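Local coordinates for protein dextranase (Pseudarthrobacter oxydans, PDB 6NZS) that catalyses the endohydrolysis of (1->6)-alpha-D-glucosidic linkages in dextran, as a glycosyl hydrolase of family 49, at residues 202-207 with 251-256; 211-216 with 229-234; 223-228 with 246-251; 276-281 with 330-335. One frame throughout, in Å; residues are numbered along the deposited sequence.

Contact 1 of 4, residues 202-207 with 251-256; sequences LVPTEE and VKWVYL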
# COMPACT_ATOMS: atom_id res chain seq x y z
N LEU A 202 7.27 -19.04 11.00
CA LEU A 202 6.61 -17.75 11.17
C LEU A 202 6.06 -17.50 12.56
O LEU A 202 5.67 -16.36 12.85
CB LEU A 202 5.47 -17.61 10.14
CG LEU A 202 5.96 -17.65 8.69
CD1 LEU A 202 4.77 -17.81 7.75
CD2 LEU A 202 6.74 -16.41 8.35
N VAL A 203 6.00 -18.51 13.42
CA VAL A 203 5.47 -18.34 14.77
C VAL A 203 6.51 -18.88 15.76
O VAL A 203 6.76 -20.09 15.78
CB VAL A 203 4.14 -19.08 14.96
CG1 VAL A 203 3.62 -18.88 16.38
CG2 VAL A 203 3.10 -18.59 13.94
N PRO A 204 7.10 -18.04 16.60
CA PRO A 204 8.15 -18.52 17.49
C PRO A 204 7.60 -19.38 18.61
O PRO A 204 6.45 -19.23 19.04
CB PRO A 204 8.78 -17.23 18.03
CG PRO A 204 7.76 -16.18 17.87
CD PRO A 204 6.81 -16.60 16.78
N THR A 205 8.42 -20.32 19.05
CA THR A 205 8.19 -21.07 20.28
C THR A 205 9.40 -20.89 21.17
O THR A 205 10.41 -20.29 20.79
CB THR A 205 7.97 -22.56 20.00
OG1 THR A 205 9.22 -23.18 19.69
CG2 THR A 205 7.00 -22.78 18.85
N GLU A 206 9.30 -21.43 22.39
CA GLU A 206 10.42 -21.38 23.32
C GLU A 206 11.65 -22.09 22.78
O GLU A 206 12.76 -21.85 23.28
CB GLU A 206 10.02 -21.99 24.66
CG GLU A 206 8.93 -21.22 25.41
CD GLU A 206 9.46 -19.97 26.09
OE1 GLU A 206 8.64 -19.08 26.44
OE2 GLU A 206 10.69 -19.86 26.28
N GLU A 207 11.49 -22.95 21.77
CA GLU A 207 12.64 -23.57 21.12
C GLU A 207 13.32 -22.65 20.11
O GLU A 207 14.44 -22.95 19.68
CB GLU A 207 12.22 -24.88 20.45
CG GLU A 207 11.69 -25.91 21.43
CD GLU A 207 11.76 -27.32 20.89
OE1 GLU A 207 11.66 -27.48 19.66
OE2 GLU A 207 11.94 -28.25 21.70
N VAL A 251 18.15 -8.99 19.56
CA VAL A 251 16.79 -9.23 19.09
C VAL A 251 16.80 -9.57 17.60
O VAL A 251 17.25 -8.77 16.77
CB VAL A 251 15.88 -8.03 19.37
CG1 VAL A 251 14.49 -8.29 18.81
CG2 VAL A 251 15.81 -7.76 20.86
N LYS A 252 16.31 -10.76 17.26
CA LYS A 252 16.26 -11.20 15.87
C LYS A 252 14.84 -11.36 15.35
O LYS A 252 14.66 -11.59 14.15
CB LYS A 252 17.01 -12.54 15.72
CG LYS A 252 16.37 -13.69 16.48
CD LYS A 252 17.21 -14.97 16.47
CE LYS A 252 16.43 -16.13 17.07
NZ LYS A 252 17.23 -17.39 17.16
N TRP A 253 13.84 -11.25 16.21
CA TRP A 253 12.47 -11.58 15.83
C TRP A 253 11.51 -10.76 16.67
O TRP A 253 11.60 -10.77 17.90
CB TRP A 253 12.24 -13.07 16.09
CG TRP A 253 11.05 -13.72 15.42
CD1 TRP A 253 9.92 -13.10 14.92
CD2 TRP A 253 10.88 -15.11 15.19
NE1 TRP A 253 9.07 -14.05 14.39
CE2 TRP A 253 9.64 -15.29 14.54
CE3 TRP A 253 11.67 -16.24 15.46
CZ2 TRP A 253 9.17 -16.55 14.17
CZ3 TRP A 253 11.20 -17.48 15.09
CH2 TRP A 253 9.96 -17.63 14.45
N VAL A 254 10.59 -10.05 16.01
CA VAL A 254 9.44 -9.43 16.65
C VAL A 254 8.19 -10.13 16.13
O VAL A 254 8.01 -10.24 14.90
CB VAL A 254 9.38 -7.92 16.39
CG1 VAL A 254 8.04 -7.35 16.84
CG2 VAL A 254 10.54 -7.23 17.09
N TYR A 255 7.36 -10.64 17.03
CA TYR A 255 6.17 -11.40 16.67
C TYR A 255 4.95 -10.69 17.23
O TYR A 255 4.88 -10.41 18.43
CB TYR A 255 6.24 -12.84 17.21
CG TYR A 255 5.00 -13.63 16.89
CD1 TYR A 255 4.72 -14.01 15.59
CD2 TYR A 255 4.09 -13.96 17.88
CE1 TYR A 255 3.57 -14.71 15.27
CE2 TYR A 255 2.93 -14.67 17.57
CZ TYR A 255 2.67 -15.03 16.27
OH TYR A 255 1.52 -15.72 15.96
N LEU A 256 3.98 -10.42 16.36
CA LEU A 256 2.70 -9.82 16.75
C LEU A 256 1.63 -10.89 16.55
O LEU A 256 1.27 -11.21 15.42
CB LEU A 256 2.38 -8.59 15.89
CG LEU A 256 3.45 -7.51 15.73
CD1 LEU A 256 2.88 -6.33 14.95
CD2 LEU A 256 3.95 -7.04 17.07
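Leu-202 and Trp-253 meet at one polar atom, the hydroxyl OG1 of Thr-279. Trp-253 NE1 donates a hydrogen bond to it, and Leu-202 O accepts one from it. The same carbonyl group of Leu-202 approaches both aromatic rings of the strand. Leu-202 C lies in the plane of the indole, 3.6 Å from Trp-253 CZ2, while Leu-202 O is 3.6 Å from Tyr-255 CE1. Strand 253-256 belongs to the parallel beta-helix of this family, and 202-207 begins on the last residue of helix 196-202 and runs on as a loop. Pro-204 reaches both rings. Its CB sits over the indole face, 3.7 Å from the centroid of the Trp-253 six-membered ring and only 8° off the normal. Its CD makes a second CH-pi contact, 3.8 Å from the centroid of the Tyr-255 ring. CG of each aromatic residue is anti to the backbone N (chi1 -164° for Trp-253, 178° for Tyr-255), and the two rings receive Pro-204 over a face. An alanine in place of Trp-253 would probably leave the Thr-279 hydroxyl without its N-H donor and open a gap beside the Pro-204 ring. Both methyls of Val-203 approach the phenol end, with Val-203 CG1 3.8 Å from Tyr-255 OH.

Contact 2 of 4, residues 211-216 with 229-234; sequences IHYPAE and IIYFKP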
# COMPACT_ATOMS: atom_id res chain seq x y z
N ILE A 211 12.71 -15.58 24.86
CA ILE A 211 11.56 -14.76 24.51
C ILE A 211 11.23 -13.79 25.64
O ILE A 211 11.10 -14.19 26.80
CB ILE A 211 10.31 -15.62 24.19
CG1 ILE A 211 10.59 -16.57 23.04
CG2 ILE A 211 9.13 -14.71 23.86
CD1 ILE A 211 9.45 -17.53 22.77
N HIS A 212 11.06 -12.52 25.29
CA HIS A 212 10.47 -11.52 26.16
C HIS A 212 9.02 -11.31 25.74
O HIS A 212 8.74 -11.06 24.56
CB HIS A 212 11.23 -10.20 26.04
CG HIS A 212 10.58 -9.06 26.75
ND1 HIS A 212 10.53 -8.97 28.13
CD2 HIS A 212 9.93 -7.96 26.28
CE1 HIS A 212 9.88 -7.87 28.48
NE2 HIS A 212 9.52 -7.24 27.38
N TYR A 213 8.10 -11.41 26.71
CA TYR A 213 6.67 -11.20 26.47
C TYR A 213 6.26 -9.90 27.13
O TYR A 213 6.07 -9.86 28.36
CB TYR A 213 5.85 -12.34 27.06
CG TYR A 213 6.14 -13.73 26.53
CD1 TYR A 213 7.07 -14.55 27.16
CD2 TYR A 213 5.45 -14.23 25.44
CE1 TYR A 213 7.32 -15.82 26.69
CE2 TYR A 213 5.69 -15.49 24.96
CZ TYR A 213 6.62 -16.29 25.60
OH TYR A 213 6.87 -17.55 25.13
N PRO A 214 6.08 -8.81 26.39
CA PRO A 214 5.62 -7.57 27.03
C PRO A 214 4.24 -7.74 27.65
O PRO A 214 3.39 -8.46 27.13
CB PRO A 214 5.60 -6.56 25.87
CG PRO A 214 6.56 -7.11 24.88
CD PRO A 214 6.44 -8.60 24.98
N ALA A 215 4.03 -7.07 28.78
CA ALA A 215 2.70 -7.00 29.36
C ALA A 215 1.89 -5.93 28.63
O ALA A 215 2.44 -4.97 28.08
CB ALA A 215 2.79 -6.63 30.84
N GLU A 216 0.57 -6.10 28.63
CA GLU A 216 -0.29 -5.09 28.06
C GLU A 216 -0.08 -3.75 28.75
O GLU A 216 0.26 -3.69 29.94
CB GLU A 216 -1.75 -5.50 28.20
CG GLU A 216 -2.18 -6.62 27.28
CD GLU A 216 -3.68 -6.77 27.22
OE1 GLU A 216 -4.33 -5.97 26.51
OE2 GLU A 216 -4.21 -7.68 27.88
N ILE A 229 13.85 -12.74 21.17
CA ILE A 229 12.55 -12.64 20.52
C ILE A 229 11.64 -11.81 21.40
O ILE A 229 11.58 -12.02 22.61
CB ILE A 229 11.94 -14.04 20.32
CG1 ILE A 229 12.85 -14.92 19.47
CG2 ILE A 229 10.52 -13.96 19.75
CD1 ILE A 229 12.56 -16.40 19.60
N ILE A 230 10.92 -10.86 20.79
CA ILE A 230 9.89 -10.10 21.48
C ILE A 230 8.55 -10.58 20.94
O ILE A 230 8.30 -10.46 19.73
CB ILE A 230 10.07 -8.59 21.31
CG1 ILE A 230 11.45 -8.15 21.81
CG2 ILE A 230 8.97 -7.85 22.06
CD1 ILE A 230 11.81 -6.72 21.47
N TYR A 231 7.72 -11.14 21.81
CA TYR A 231 6.49 -11.83 21.44
C TYR A 231 5.33 -11.08 22.07
O TYR A 231 5.19 -11.07 23.30
CB TYR A 231 6.56 -13.26 21.98
CG TYR A 231 5.45 -14.21 21.57
CD1 TYR A 231 4.12 -13.96 21.89
CD2 TYR A 231 5.75 -15.39 20.90
CE1 TYR A 231 3.12 -14.85 21.54
CE2 TYR A 231 4.76 -16.28 20.54
CZ TYR A 231 3.45 -16.00 20.86
OH TYR A 231 2.45 -16.89 20.50
N PHE A 232 4.50 -10.45 21.24
CA PHE A 232 3.33 -9.73 21.72
C PHE A 232 2.13 -10.66 21.67
O PHE A 232 1.64 -11.00 20.59
CB PHE A 232 3.06 -8.48 20.87
CG PHE A 232 4.06 -7.38 21.09
CD1 PHE A 232 5.22 -7.32 20.33
CD2 PHE A 232 3.81 -6.38 22.02
CE1 PHE A 232 6.13 -6.29 20.52
CE2 PHE A 232 4.73 -5.34 22.21
CZ PHE A 232 5.88 -5.31 21.46
N LYS A 233 1.67 -11.09 22.84
CA LYS A 233 0.46 -11.89 22.93
C LYS A 233 -0.74 -11.02 22.56
O LYS A 233 -0.63 -9.79 22.51
CB LYS A 233 0.31 -12.42 24.36
CG LYS A 233 1.32 -13.50 24.71
CD LYS A 233 1.02 -14.18 26.04
CE LYS A 233 1.29 -13.26 27.21
NZ LYS A 233 0.98 -13.92 28.51
N PRO A 234 -1.89 -11.63 22.29
CA PRO A 234 -3.09 -10.82 22.04
C PRO A 234 -3.32 -9.84 23.18
O PRO A 234 -3.14 -10.17 24.36
CB PRO A 234 -4.21 -11.87 21.94
CG PRO A 234 -3.52 -13.10 21.50
CD PRO A 234 -2.17 -13.08 22.16
O HOH W 1 3.24 -10.57 25.21
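Two parallel strands of the beta-helix pair here, Ile-211 beside Ile-229 and His-212 beside Ile-230. His-212 supplies both backbone hydrogen bonds. Its N donates to Ile-229 O (2.8 Å), and its O accepts from Tyr-231 N (2.9 Å). Beyond this pair a water carries the link onward. It donates to Pro-214 O and Tyr-231 O, and it accepts from Lys-233 N. On one face of the sheet, Ile-211 and Tyr-231 lie side by side and point the same way, with Ile-211 CG2 3.5 Å from Tyr-231 CB. The Tyr-213 ring comes over them. Its CE2 stands 3.6 Å above the plane of the Tyr-231 ring, near the rim, and the two ring planes are 52° apart. An alanine in place of Tyr-231 would probably leave Tyr-213 CE2 without the ring face beneath it and make that side chain more mobile. Pro-214 packs against Ile-230 and Phe-232 instead. Its CG lies 3.8 Å from Ile-230 CG2 and over the Phe-232 face, 4.0 Å from the ring centroid, as a CH-pi contact. The Tyr-213 hydroxyl is tied to Glu-206 in the loop after helix 196-202. Strand 253-256 flanks strand 229-232 in turn: Ile-230 makes backbone hydrogen bonds with Trp-253 and Tyr-255, and the Tyr-231 ring meets that of Tyr-255.

Contact 3 of 4, residues 223-228 with 246-251; sequences NAVTEE and VLPPNV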
# COMPACT_ATOMS: atom_id res chain seq x y z
N ASN A 223 14.18 -1.15 24.43
CA ASN A 223 15.57 -0.95 24.03
C ASN A 223 16.54 -1.76 24.86
O ASN A 223 17.65 -2.04 24.40
CB ASN A 223 15.96 0.53 24.13
CG ASN A 223 15.20 1.42 23.15
OD1 ASN A 223 14.22 1.01 22.52
ND2 ASN A 223 15.65 2.66 23.02
N ALA A 224 16.15 -2.15 26.08
CA ALA A 224 17.05 -2.84 27.00
C ALA A 224 16.67 -4.30 27.22
O ALA A 224 17.15 -4.91 28.18
CB ALA A 224 17.14 -2.10 28.33
N VAL A 225 15.83 -4.88 26.36
CA VAL A 225 15.55 -6.31 26.48
C VAL A 225 16.80 -7.10 26.11
O VAL A 225 17.57 -6.72 25.22
CB VAL A 225 14.34 -6.73 25.62
CG1 VAL A 225 13.08 -5.99 26.06
CG2 VAL A 225 14.61 -6.53 24.15
N THR A 226 17.02 -8.21 26.82
CA THR A 226 18.17 -9.06 26.57
C THR A 226 17.84 -10.35 25.84
O THR A 226 18.75 -11.08 25.46
CB THR A 226 18.88 -9.40 27.89
OG1 THR A 226 17.92 -9.93 28.81
CG2 THR A 226 19.53 -8.16 28.49
N GLU A 227 16.56 -10.63 25.62
CA GLU A 227 16.16 -11.86 24.95
C GLU A 227 16.30 -11.71 23.43
O GLU A 227 16.55 -10.63 22.90
CB GLU A 227 14.73 -12.23 25.33
CG GLU A 227 14.57 -12.68 26.78
CD GLU A 227 14.35 -11.53 27.76
OE1 GLU A 227 14.36 -10.36 27.34
OE2 GLU A 227 14.17 -11.82 28.96
N GLU A 228 16.12 -12.84 22.73
CA GLU A 228 16.28 -12.87 21.28
C GLU A 228 15.00 -12.55 20.53
O GLU A 228 15.06 -12.15 19.36
CB GLU A 228 16.73 -14.27 20.85
CG GLU A 228 18.13 -14.66 21.30
CD GLU A 228 18.42 -16.11 20.95
OE1 GLU A 228 17.98 -17.00 21.70
OE2 GLU A 228 19.07 -16.35 19.91
N VAL A 246 13.97 1.03 19.62
CA VAL A 246 15.26 0.90 18.94
C VAL A 246 15.94 -0.31 19.56
O VAL A 246 16.40 -0.26 20.70
CB VAL A 246 16.09 2.18 19.10
CG1 VAL A 246 17.44 2.05 18.40
CG2 VAL A 246 15.32 3.39 18.56
N LEU A 247 15.97 -1.41 18.80
CA LEU A 247 16.17 -2.74 19.36
C LEU A 247 17.66 -3.08 19.49
O LEU A 247 18.46 -2.71 18.62
CB LEU A 247 15.49 -3.79 18.48
CG LEU A 247 13.96 -3.64 18.40
CD1 LEU A 247 13.36 -4.62 17.40
CD2 LEU A 247 13.32 -3.82 19.76
N PRO A 248 17.98 -3.78 20.57
CA PRO A 248 19.38 -4.15 20.84
C PRO A 248 19.83 -5.30 19.96
O PRO A 248 19.00 -5.97 19.31
CB PRO A 248 19.34 -4.56 22.32
CG PRO A 248 17.95 -5.04 22.54
CD PRO A 248 17.08 -4.17 21.67
N PRO A 249 21.13 -5.58 19.91
CA PRO A 249 21.65 -6.51 18.89
C PRO A 249 21.20 -7.94 19.07
O PRO A 249 21.24 -8.71 18.10
CB PRO A 249 23.18 -6.37 19.02
CG PRO A 249 23.40 -5.78 20.37
CD PRO A 249 22.22 -4.93 20.67
N ASN A 250 20.76 -8.32 20.26
CA ASN A 250 20.30 -9.68 20.53
C ASN A 250 18.96 -10.00 19.88
O ASN A 250 18.66 -11.18 19.66
CB ASN A 250 20.22 -9.87 22.04
CG ASN A 250 19.76 -8.60 22.78
OD1 ASN A 250 20.55 -7.67 23.01
ND2 ASN A 250 18.46 -8.56 23.15
N VAL A 251 18.15 -8.99 19.56
CA VAL A 251 16.79 -9.23 19.09
C VAL A 251 16.80 -9.57 17.60
O VAL A 251 17.25 -8.77 16.77
CB VAL A 251 15.88 -8.03 19.37
CG1 VAL A 251 14.49 -8.29 18.81
CG2 VAL A 251 15.81 -7.76 20.86
O HOH W 2 18.67 -0.81 22.14
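Asn-250 points its carboxamide at the loop 223-228 from a type I beta turn, Pro-248 to Val-251, in the beta-helix. CG lies between the backbone N and the carbonyl carbon (chi1 36°), and ND2 faces two carbonyl oxygens. The bond to Glu-227 O is 2.8 Å, and that oxygen lies nearly in the amide plane. The bond to Val-225 O is 2.9 Å, and here the nitrogen stands 40° out of the plane of the Val-225 carbonyl. The two bonds from one NH2 group tie down both loop carbonyls and fix the rotation of the amide. Val-225 presents CG2 to two neighbours. It crosses Pro-248 at about a right angle, with the Val-225 CG2 to Pro-248 CG distance 4.0 Å. It meets Val-251 obliquely, with CG2 of each residue 3.7 Å apart. Ile-230 of strand 229-232 packs against both valines. At the far end Asn-223 lies obliquely across Val-246. Asn-223 OD1 accepts from Val-246 N at 2.9 Å, with the donor 43° above the carboxamide plane. The same oxygen also takes a hydrogen bond from the hydroxyl of Tyr-243, so it is gripped twice. Two backbone carbonyls here share a water, which donates to Asn-223 O at 2.8 Å and to Val-246 O at 2.7 Å.

Contact 4 of 4, residues 276-281 with 330-335; sequences YKVTGY and QGVTVA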
# COMPACT_ATOMS: atom_id res chain seq x y z
N TYR A 276 16.60 -11.79 10.17
CA TYR A 276 15.64 -11.00 10.93
C TYR A 276 14.24 -11.49 10.58
O TYR A 276 13.99 -11.98 9.48
CB TYR A 276 15.74 -9.52 10.56
CG TYR A 276 17.05 -8.88 10.97
CD1 TYR A 276 17.23 -8.41 12.26
CD2 TYR A 276 18.10 -8.78 10.07
CE1 TYR A 276 18.43 -7.84 12.65
CE2 TYR A 276 19.31 -8.22 10.45
CZ TYR A 276 19.46 -7.75 11.74
OH TYR A 276 20.68 -7.19 12.12
N LYS A 277 13.33 -11.36 11.54
CA LYS A 277 11.93 -11.71 11.30
C LYS A 277 11.03 -10.70 11.98
O LYS A 277 11.23 -10.37 13.15
CB LYS A 277 11.60 -13.11 11.84
CG LYS A 277 12.24 -14.25 11.06
CD LYS A 277 11.88 -15.61 11.64
CE LYS A 277 12.41 -16.74 10.76
NZ LYS A 277 12.23 -18.08 11.37
N VAL A 278 10.04 -10.22 11.25
CA VAL A 278 8.91 -9.50 11.82
C VAL A 278 7.69 -10.21 11.26
O VAL A 278 7.44 -10.14 10.06
CB VAL A 278 8.91 -8.01 11.44
CG1 VAL A 278 7.64 -7.34 11.95
CG2 VAL A 278 10.16 -7.32 12.00
N THR A 279 6.98 -10.96 12.11
CA THR A 279 5.91 -11.82 11.62
C THR A 279 4.71 -11.74 12.54
O THR A 279 4.78 -11.19 13.65
CB THR A 279 6.36 -13.29 11.50
OG1 THR A 279 6.63 -13.82 12.80
CG2 THR A 279 7.62 -13.39 10.65
N GLY A 280 3.61 -12.30 12.07
CA GLY A 280 2.39 -12.49 12.84
C GLY A 280 1.23 -11.66 12.31
O GLY A 280 1.41 -10.58 11.74
N TYR A 281 0.02 -12.16 12.55
CA TYR A 281 -1.19 -11.52 12.05
C TYR A 281 -1.74 -10.44 12.98
O TYR A 281 -2.96 -10.27 13.07
CB TYR A 281 -2.26 -12.58 11.77
CG TYR A 281 -1.97 -13.50 10.60
CD1 TYR A 281 -1.65 -13.00 9.34
CD2 TYR A 281 -2.07 -14.88 10.75
CE1 TYR A 281 -1.43 -13.86 8.26
CE2 TYR A 281 -1.85 -15.73 9.69
CZ TYR A 281 -1.53 -15.23 8.45
OH TYR A 281 -1.34 -16.09 7.40
N GLN A 330 6.21 -10.90 7.47
CA GLN A 330 5.01 -11.67 7.18
C GLN A 330 3.88 -11.25 8.10
O GLN A 330 4.10 -10.91 9.27
CB GLN A 330 5.29 -13.18 7.38
CG GLN A 330 4.11 -14.14 7.08
CD GLN A 330 3.17 -14.30 8.25
OE1 GLN A 330 3.51 -13.97 9.40
NE2 GLN A 330 1.97 -14.81 7.98
N GLY A 331 2.65 -11.28 7.56
CA GLY A 331 1.46 -11.30 8.39
C GLY A 331 0.96 -9.95 8.86
O GLY A 331 -0.25 -9.69 8.85
N VAL A 332 1.89 -9.07 9.26
CA VAL A 332 1.53 -7.88 10.02
C VAL A 332 0.73 -6.89 9.17
O VAL A 332 0.88 -6.80 7.94
CB VAL A 332 2.77 -7.20 10.62
CG1 VAL A 332 3.48 -8.15 11.59
CG2 VAL A 332 3.72 -6.76 9.54
N THR A 333 -0.11 -6.13 9.86
CA THR A 333 -0.82 -4.98 9.30
C THR A 333 -0.17 -3.74 9.89
O THR A 333 -0.15 -3.59 11.12
CB THR A 333 -2.30 -5.01 9.69
OG1 THR A 333 -2.91 -6.18 9.15
CG2 THR A 333 -3.05 -3.79 9.15
N VAL A 334 0.36 -2.88 9.03
CA VAL A 334 0.94 -1.60 9.43
C VAL A 334 -0.13 -0.53 9.20
O VAL A 334 -0.55 -0.31 8.06
CB VAL A 334 2.21 -1.30 8.63
CG1 VAL A 334 2.72 0.11 8.92
CG2 VAL A 334 3.28 -2.35 8.96
N ALA A 335 -0.58 0.12 10.27
CA ALA A 335 -1.67 1.08 10.20
C ALA A 335 -1.19 2.48 10.55
O ALA A 335 -0.33 2.65 11.41
CB ALA A 335 -2.79 0.69 11.17
O HOH W 3 0.89 -15.78 5.77
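Gln-330 N donates to Val-278 O at 3.0 Å, in the plane of that carbonyl and with an angle of 163° at the hydrogen. The side chain of Gln-330 adds a second bond between the segments. Its OE1 accepts from Gly-280 N at 3.2 Å, just past the end of strand 275-279. The Gln-330 chain leaves with CG anti to the backbone N and bends at chi2 (-85°), which puts CD where the amide can reach Gly-280 and Tyr-281. The other half of the amide is held too. Gln-330 NE2 donates to a water, and that water donates to Tyr-281 OH at 2.8 Å. Tyr-281 OH also gives a hydrogen bond to Pro-192 O. Both ends of the buried amide are thus engaged, and its rotation is fixed. Gln-330 NE2 lies 3.5 Å from Tyr-281 CE1, with the amide and ring planes 65° apart. Two glycines allow the backbones to come this close. A CB on Gly-331 would run into Gly-280 O and Gln-330 OE1, and one on Gly-280 would press against the carbonyl oxygen of Thr-279. Val-332 packs over the same spot, its CG1 3.2 Å from Gly-280 O and 4.3 Å from Val-278 CG1. The pairing joins successive coils of the parallel beta-helix. Strand 275-279 lies between strands 253-256 and 325-335. Strand 351-361 follows on the far side, where Tyr-358 packs on Val-332 and Lys-359 NZ bonds to Gly-331 O. Tyr-281 also touches Glu-91 of strand 84-92 in the N-terminal Ig-like domain.

The four contacts lie on the same side of the chain's centre, in neighbouring coils of the beta-helix. Contacts 1 and 2 are closest, with centres 9 Å apart. Phe-232 N and Tyr-255 O pair at 2.8 Å between their adjacent strands, and Thr-205 O packs 3.5 Å from Ile-211 CD1. Contact 4 lies about 11 Å from contact 1, centre to centre. There Tyr-255 CE1 comes within 3.5 Å of Gly-280 CA. Contact 3 shares Val-251 with contact 1 and touches contact 2, where Ile-230 CD1 packs 3.7 Å from Leu-247 CD2. Contacts 3 and 4 do not touch, and their centres are about 18 Å apart.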